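PDB 6LB7: calcium uptake protein 2, mitochondrial from Homo sapiens, which binds calcium, probably through EF-hands, and probably takes part in regulating calcium uptake into mitochondria. Local coordinates for residues B[68-71]-B[72-76]. Residues are numbered along the deposited sequence; the frame is centred on the assembly and turned at random.
Sequences CGST and FFRDL
T71 and D75 grip each other twice at the start of helix 72-76. The amide D75 N donates to T71 O over 2.7 Å, a first-turn helical bond. Beside it, T71 OG1 donates to D75 OD1, also at 2.7 Å, reaching the carboxylate from above its plane, 42° out of it. The threonine hydroxyl can do this because it lies between its own backbone N and carbonyl carbon (chi1 66°), which swings CG2 round toward R74. T71 occupies the N-cap position, yet its side chain caps no amide; it binds a carboxylate instead, and D75 OD1 also accepts from G67 N in the preceding loop.

A type I turn from G69 to F72 leads into the helix, closed by a weak bond from F72 N to G69 O (3.5 Å).

The arginine adds a second side-chain bond to the turn. Bent at chi3 (-65°), the R74 chain brings NH2 to S70 O at 2.8 Å, with that oxygen in the guanidinium plane, while T71 CG2 lies 3.8 Å from R74 NH2. E186 and E189 of helix 173-196 form salt bridges to the same guanidinium. A leucine in place of R74 would probably leave S70 O without this donor and E186 and E189 without this cation.

The F72 ring carries L76 CD1 near the rim of one face, meets F179 edge-to-face and takes a cation-pi contact from R161. The chemistry thus implies a helix start fixed by side-chain as well as backbone bonds, with one cation tying the turn to helix 173-196.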
# COMPACT_ATOMS: atom_id res chain seq x y z
N CYS B 68 -26.93 -19.40 -0.90
CA CYS B 68 -26.51 -18.02 -0.72
C CYS B 68 -25.37 -17.87 0.30
O CYS B 68 -25.17 -16.77 0.83
CB CYS B 68 -27.70 -17.15 -0.31
SG CYS B 68 -28.37 -17.57 1.30
N GLY B 69 -24.65 -18.95 0.59
CA GLY B 69 -23.55 -18.92 1.53
C GLY B 69 -22.24 -19.34 0.88
O GLY B 69 -21.99 -19.01 -0.27
N SER B 70 -21.44 -20.11 1.61
CA SER B 70 -20.12 -20.53 1.14
C SER B 70 -20.16 -21.74 0.21
O SER B 70 -19.10 -22.31 -0.06
CB SER B 70 -19.21 -20.82 2.33
OG SER B 70 -19.73 -21.87 3.11
N THR B 71 -21.32 -22.17 -0.29
CA THR B 71 -21.35 -23.22 -1.29
C THR B 71 -21.93 -22.75 -2.61
O THR B 71 -22.25 -23.58 -3.47
CB THR B 71 -22.13 -24.44 -0.80
OG1 THR B 71 -23.51 -24.09 -0.65
CG2 THR B 71 -21.55 -24.93 0.53
N PHE B 72 -22.03 -21.43 -2.80
CA PHE B 72 -22.64 -20.87 -4.00
C PHE B 72 -22.00 -21.42 -5.28
O PHE B 72 -22.70 -21.83 -6.21
CB PHE B 72 -22.53 -19.34 -3.96
CG PHE B 72 -23.08 -18.64 -5.17
CD1 PHE B 72 -24.46 -18.50 -5.35
CD2 PHE B 72 -22.23 -18.10 -6.13
CE1 PHE B 72 -24.97 -17.84 -6.46
CE2 PHE B 72 -22.74 -17.44 -7.24
CZ PHE B 72 -24.11 -17.30 -7.39
N PHE B 73 -20.66 -21.37 -5.38
CA PHE B 73 -20.07 -21.83 -6.65
C PHE B 73 -20.12 -23.35 -6.77
O PHE B 73 -20.38 -23.87 -7.85
CB PHE B 73 -18.62 -21.31 -6.80
CG PHE B 73 -18.54 -19.81 -7.00
CD1 PHE B 73 -18.55 -19.26 -8.28
CD2 PHE B 73 -18.50 -18.95 -5.91
CE1 PHE B 73 -18.51 -17.87 -8.46
CE2 PHE B 73 -18.45 -17.57 -6.08
CZ PHE B 73 -18.46 -17.02 -7.36
N ARG B 74 -19.89 -24.07 -5.66
CA ARG B 74 -19.93 -25.54 -5.71
C ARG B 74 -21.34 -26.05 -6.00
O ARG B 74 -21.49 -27.06 -6.69
CB ARG B 74 -19.41 -26.15 -4.39
CG ARG B 74 -17.86 -26.17 -4.32
CD ARG B 74 -17.32 -26.54 -2.91
NE ARG B 74 -17.66 -25.55 -1.89
CZ ARG B 74 -17.42 -25.70 -0.59
NH1 ARG B 74 -16.81 -26.80 -0.15
NH2 ARG B 74 -17.78 -24.75 0.27
N ASP B 75 -22.38 -25.38 -5.48
CA ASP B 75 -23.75 -25.78 -5.81
C ASP B 75 -24.05 -25.60 -7.29
O ASP B 75 -24.67 -26.47 -7.92
CB ASP B 75 -24.75 -25.01 -4.95
CG ASP B 75 -24.66 -25.38 -3.49
OD1 ASP B 75 -25.17 -24.61 -2.66
OD2 ASP B 75 -24.05 -26.41 -3.16
N LEU B 76 -23.65 -24.47 -7.88
CA LEU B 76 -23.92 -24.23 -9.30
C LEU B 76 -23.19 -25.22 -10.20
O LEU B 76 -23.75 -25.68 -11.20
CB LEU B 76 -23.52 -22.81 -9.68
CG LEU B 76 -24.43 -21.72 -9.13
CD1 LEU B 76 -23.78 -20.35 -9.37
CD2 LEU B 76 -25.79 -21.82 -9.80